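Local coordinates for protein iron transport multicopper oxidase FET3 (Saccharomyces cerevisiae, PDB 1ZPU) that oxidises ferrous to ferric iron with four copper ions, reducing dioxygen to water, for high-affinity iron uptake through the permease FTR1, and also oxidises cuprous copper, at residues S355-N360 against P481-Q485; T348-V352 against E363-S367. One frame throughout, in Å; residues are numbered along the deposited sequence.

Contact 1 (S355-N360 against P481-Q485); sequences SGDQAN and PFGIQ. With NAG (2-acetamido-2-deoxy-beta-D-glucopyranose), chain B.
G356 faces Q485, with CA atoms 8.0 Å apart, and further along A359 faces P481, the nearest CA pair at 5.9 Å, so the irregular chain of S355-N360 runs antiparallel to the first turn of helix P481-Q485. G356 adopts a positive phi of 60°, which favours glycine, and its carbonyl oxygen points to the Q485 amide. Q485 NE2 donates to G356 O at 2.6 Å with an N-H...O angle of 163°; the donor lies in the carbonyl plane on a lone pair of G356 O, and the oxygen is almost in the amide plane of Q485. Q485 CG is anti to the carbonyl carbon (chi1 -74°) and the chain is extended beyond it, which carries the amide across to the loop. Q485 NE2 also hydrogen-bonds V352 O of helix 348-352. With an alanine here, G356 O and V352 O would probably both lose their shared donor, and the loop would be held to the helix mainly by A359, N360 and the F482 ring. The contact belongs to the third cupredoxin-like domain of this multicopper oxidase, where the short helix follows strand 474-479 and receives the long loop leading to strand 371-374. Next to the amide, toward the start of the helix, the packing is apolar: A359 CB meets P481 CB at 3.6 Å. The F482 ring presents its edge to the carbonyl oxygens of G356 and D357, with D357 O 3.7 Å from F482 CZ. N360 CB comes obliquely to the F482 ring, while N360 ND2 carries the N-linked NAG, whose O6 lies near the ring edge beside F482 CE1.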
loop_
_atom_site.group_PDB
_atom_site.type_symbol
_atom_site.label_atom_id
_atom_site.label_comp_id
_atom_site.label_asym_id
_atom_site.label_seq_id
_atom_site.Cartn_x
_atom_site.Cartn_y
_atom_site.Cartn_z
ATOM N N SER A 355 -1.343 20.757 20.782
ATOM C CA SER A 355 -1.492 20.231 22.137
ATOM C C SER A 355 -0.350 20.672 23.045
ATOM O O SER A 355 -0.392 20.447 24.256
ATOM C CB SER A 355 -1.541 18.702 22.108
ATOM O OG SER A 355 -0.381 18.156 21.495
ATOM N N GLY A 356 0.671 21.285 22.452
ATOM C CA GLY A 356 1.843 21.740 23.190
ATOM C C GLY A 356 2.583 20.621 23.897
ATOM O O GLY A 356 3.080 19.692 23.270
ATOM N N ASP A 357 2.640 20.704 25.216
ATOM C CA ASP A 357 3.415 19.758 26.008
ATOM C C ASP A 357 2.635 18.501 26.394
ATOM O O ASP A 357 3.171 17.608 27.050
ATOM C CB ASP A 357 4.023 20.457 27.227
ATOM C CG ASP A 357 5.109 21.457 26.836
ATOM O OD1 ASP A 357 5.383 22.398 27.623
ATOM O OD2 ASP A 357 5.687 21.299 25.729
ATOM N N GLN A 358 1.381 18.422 25.957
ATOM C CA GLN A 358 0.516 17.287 26.267
ATOM C C GLN A 358 0.519 16.242 25.144
ATOM O O GLN A 358 -0.239 15.263 25.169
ATOM C CB GLN A 358 -0.911 17.773 26.509
ATOM C CG GLN A 358 -1.105 18.551 27.782
ATOM C CD GLN A 358 -2.469 18.307 28.392
ATOM O OE1 GLN A 358 -3.300 19.213 28.468
ATOM N NE2 GLN A 358 -2.709 17.069 28.823
ATOM N N ALA A 359 1.382 16.457 24.160
ATOM C CA ALA A 359 1.479 15.591 23.001
ATOM C C ALA A 359 2.023 14.194 23.321
ATOM O O ALA A 359 1.892 13.283 22.512
ATOM C CB ALA A 359 2.332 16.266 21.943
ATOM N N ASN A 360 2.631 14.035 24.492
ATOM C CA ASN A 360 3.189 12.754 24.912
ATOM C C ASN A 360 2.162 11.864 25.602
ATOM O O ASN A 360 2.399 10.668 25.801
ATOM C CB ASN A 360 4.400 12.954 25.833
ATOM C CG ASN A 360 5.209 11.673 26.025
ATOM O OD1 ASN A 360 5.254 10.816 25.134
ATOM N ND2 ASN A 360 5.854 11.542 27.195
ATOM N N PRO A 481 6.197 13.076 19.092
ATOM C CA PRO A 481 5.432 14.284 18.812
ATOM C C PRO A 481 6.210 15.553 19.135
ATOM O O PRO A 481 5.959 16.585 18.519
ATOM C CB PRO A 481 4.218 14.164 19.742
ATOM C CG PRO A 481 4.577 13.098 20.733
ATOM C CD PRO A 481 5.454 12.164 19.978
ATOM N N PHE A 482 7.145 15.483 20.081
ATOM C CA PHE A 482 7.966 16.652 20.394
ATOM C C PHE A 482 8.953 16.951 19.268
ATOM O O PHE A 482 9.207 18.111 18.956
ATOM C CB PHE A 482 8.685 16.506 21.740
ATOM C CG PHE A 482 7.755 16.413 22.923
ATOM C CD1 PHE A 482 7.967 15.461 23.916
ATOM C CD2 PHE A 482 6.661 17.267 23.043
ATOM C CE1 PHE A 482 7.109 15.362 25.011
ATOM C CE2 PHE A 482 5.800 17.174 24.133
ATOM C CZ PHE A 482 6.025 16.218 25.116
ATOM N N GLY A 483 9.492 15.902 18.652
ATOM C CA GLY A 483 10.324 16.047 17.454
ATOM C C GLY A 483 9.565 16.705 16.315
ATOM O O GLY A 483 10.118 17.527 15.589
ATOM N N ILE A 484 8.291 16.338 16.175
ATOM C CA ILE A 484 7.398 16.929 15.174
ATOM C C ILE A 484 7.226 18.423 15.438
ATOM O O ILE A 484 7.386 19.233 14.529
ATOM C CB ILE A 484 6.010 16.230 15.132
ATOM C CG1 ILE A 484 6.134 14.806 14.609
ATOM C CG2 ILE A 484 5.023 16.996 14.267
ATOM C CD1 ILE A 484 4.979 13.937 15.016
ATOM N N GLN A 485 6.919 18.781 16.684
ATOM C CA GLN A 485 6.671 20.177 17.046
ATOM C C GLN A 485 7.912 21.040 16.856
ATOM O O GLN A 485 7.812 22.192 16.440
ATOM C CB GLN A 485 6.217 20.293 18.499
ATOM C CG GLN A 485 4.799 19.852 18.787
ATOM C CD GLN A 485 4.527 19.721 20.285
ATOM O OE1 GLN A 485 5.447 19.554 21.088
ATOM N NE2 GLN A 485 3.258 19.785 20.662
HETATM C C1 NAG B . 6.561 10.276 27.316
HETATM C C2 NAG B . 6.450 9.299 28.494
HETATM C C3 NAG B . 7.606 9.363 29.523
HETATM C C4 NAG B . 8.776 10.330 29.231
HETATM C C5 NAG B . 8.629 11.140 27.929
HETATM C C6 NAG B . 9.959 11.607 27.342
HETATM C C7 NAG B . 4.042 8.955 28.976
HETATM C C8 NAG B . 2.821 9.714 29.426
HETATM N N2 NAG B . 5.210 9.556 29.212
HETATM O O3 NAG B . 8.123 8.064 29.760
HETATM O O4 NAG B . 8.920 11.206 30.340
HETATM O O5 NAG B . 7.923 10.395 26.953
HETATM O O6 NAG B . 9.708 12.737 26.508
HETATM O O7 NAG B . 3.933 7.848 28.441
#

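Contact 2 (T348-V352 against E363-S367); sequences TLMTV and EIYGS
Y365 against T348, T351 and V352 forms a buried, mainly van der Waals contact in which an aromatic side chain from a 3-10 turn reaches across to the side chains of a short helix, within the third cupredoxin-like domain. No hydrogen bond crosses between the segments; the evidence for the fit is the set of approaches to one side of the tyrosine. T348 CG2 packs 3.8 Å from Y365 CD2, the two side chains crossing at about a right angle, and this methyl reaches the ring because it is anti to the backbone N of T348. One turn on, T351 OG1 comes obliquely to 3.5 Å from Y365 CE2, and also donates a weak hydrogen bond back to T348 O within the helix. Near the ring plane, V352 CG1 meets the ring edge at Y365 CE2, 3.8 Å away, while V352 CB sits 3.6 Å from Y365 OH. That hydroxyl is satisfied by A359 O in the intervening loop. I364, the preceding residue, lays its CG1 over one face of the Y365 ring, offset toward the rim, and extends CD1 to 4.0 Å from T351 OG1. Beyond these two segments, T348 OG1 is hydrogen-bonded to F77 O and the T348 side chain touches strands 457-463 and 474-479, whereas V352 leans on I484 of helix 481-486, and Y365 also touches P481 at the start of that helix.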
loop_
_atom_site.group_PDB
_atom_site.type_symbol
_atom_site.label_atom_id
_atom_site.label_comp_id
_atom_site.label_asym_id
_atom_site.label_seq_id
_atom_site.Cartn_x
_atom_site.Cartn_y
_atom_site.Cartn_z
ATOM N N THR A 348 -4.958 13.556 13.385
ATOM C CA THR A 348 -3.931 13.268 14.388
ATOM C C THR A 348 -2.870 14.364 14.451
ATOM O O THR A 348 -2.650 14.954 15.514
ATOM C CB THR A 348 -3.228 11.917 14.126
ATOM O OG1 THR A 348 -4.200 10.913 13.812
ATOM C CG2 THR A 348 -2.427 11.479 15.351
ATOM N N LEU A 349 -2.238 14.640 13.307
ATOM C CA LEU A 349 -1.178 15.651 13.225
ATOM C C LEU A 349 -1.621 17.032 13.725
ATOM O O LEU A 349 -0.882 17.710 14.441
ATOM C CB LEU A 349 -0.614 15.738 11.804
ATOM C CG LEU A 349 0.540 16.697 11.492
ATOM C CD1 LEU A 349 1.792 16.378 12.284
ATOM C CD2 LEU A 349 0.839 16.642 10.021
ATOM N N MET A 350 -2.836 17.427 13.366
ATOM C CA MET A 350 -3.376 18.710 13.779
ATOM C C MET A 350 -3.476 18.846 15.302
ATOM O O MET A 350 -3.323 19.956 15.843
ATOM C CB MET A 350 -4.723 18.955 13.100
ATOM C CG MET A 350 -4.625 19.626 11.735
ATOM S SD MET A 350 -3.742 18.681 10.463
ATOM C CE MET A 350 -4.275 19.547 8.981
ATOM N N THR A 351 -3.711 17.731 15.997
ATOM C CA THR A 351 -3.780 17.796 17.461
ATOM C C THR A 351 -2.387 17.825 18.080
ATOM O O THR A 351 -2.162 18.581 19.025
ATOM C CB THR A 351 -4.724 16.745 18.145
ATOM O OG1 THR A 351 -3.972 15.629 18.635
ATOM C CG2 THR A 351 -5.831 16.275 17.216
ATOM N N VAL A 352 -1.446 17.048 17.540
ATOM C CA VAL A 352 -0.051 17.136 18.011
ATOM C C VAL A 352 0.545 18.547 17.834
ATOM O O VAL A 352 1.285 19.036 18.700
ATOM C CB VAL A 352 0.897 16.006 17.454
ATOM C CG1 VAL A 352 0.222 15.147 16.428
ATOM C CG2 VAL A 352 2.223 16.573 16.939
ATOM N N GLU A 363 -3.714 9.540 25.665
ATOM C CA GLU A 363 -5.144 9.698 25.899
ATOM C C GLU A 363 -5.802 10.704 24.955
ATOM O O GLU A 363 -6.944 10.500 24.532
ATOM C CB GLU A 363 -5.385 10.113 27.351
ATOM C CG GLU A 363 -6.818 9.969 27.793
ATOM C CD GLU A 363 -7.046 10.466 29.200
ATOM O OE1 GLU A 363 -6.823 11.674 29.466
ATOM O OE2 GLU A 363 -7.463 9.646 30.045
ATOM N N ILE A 364 -5.075 11.772 24.622
ATOM C CA ILE A 364 -5.640 12.898 23.868
ATOM C C ILE A 364 -5.893 12.591 22.404
ATOM O O ILE A 364 -6.601 13.341 21.724
ATOM C CB ILE A 364 -4.772 14.180 23.943
ATOM C CG1 ILE A 364 -3.425 13.972 23.251
ATOM C CG2 ILE A 364 -4.603 14.631 25.389
ATOM C CD1 ILE A 364 -2.919 15.186 22.511
ATOM N N TYR A 365 -5.310 11.501 21.913
ATOM C CA TYR A 365 -5.474 11.138 20.517
ATOM C C TYR A 365 -6.685 10.238 20.286
ATOM O O TYR A 365 -7.012 9.922 19.140
ATOM C CB TYR A 365 -4.210 10.485 19.973
ATOM C CG TYR A 365 -2.992 11.365 20.037
ATOM C CD1 TYR A 365 -2.105 11.265 21.099
ATOM C CD2 TYR A 365 -2.721 12.296 19.031
ATOM C CE1 TYR A 365 -0.984 12.064 21.165
ATOM C CE2 TYR A 365 -1.596 13.095 19.087
ATOM C CZ TYR A 365 -0.733 12.972 20.158
ATOM O OH TYR A 365 0.391 13.752 20.245
ATOM N N GLY A 366 -7.346 9.833 21.371
ATOM C CA GLY A 366 -8.569 9.046 21.285
ATOM C C GLY A 366 -8.401 7.592 21.667
ATOM O O GLY A 366 -7.289 7.050 21.641
ATOM N N SER A 367 -9.519 6.962 22.014
ATOM C CA SER A 367 -9.547 5.564 22.431
ATOM C C SER A 367 -9.872 4.620 21.269
ATOM O O SER A 367 -9.502 3.441 21.300
ATOM C CB SER A 367 -10.583 5.377 23.531
ATOM O OG SER A 367 -11.822 5.926 23.128
#

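Contacts 1 and 2 lie with centres 10 Å apart on the same side of the chain's centre, all four segments belonging to the third cupredoxin-like domain. Along the chain they alternate: 348-352, 355-360, 363-367, then 481-485 after most of the domain's strands. Polar links join them twice, one from the glutamine of contact 1 to the helix of contact 2 and one from the tyrosine of contact 2 to the loop of contact 1, and I364 CD1 packs against S355 CB. Helix 348-352, the loop after it and helix 481-486 thus form one connected patch, which ties the segment before strand 371-374 to the chain leaving strand 474-479, parallel neighbours in the same sheet.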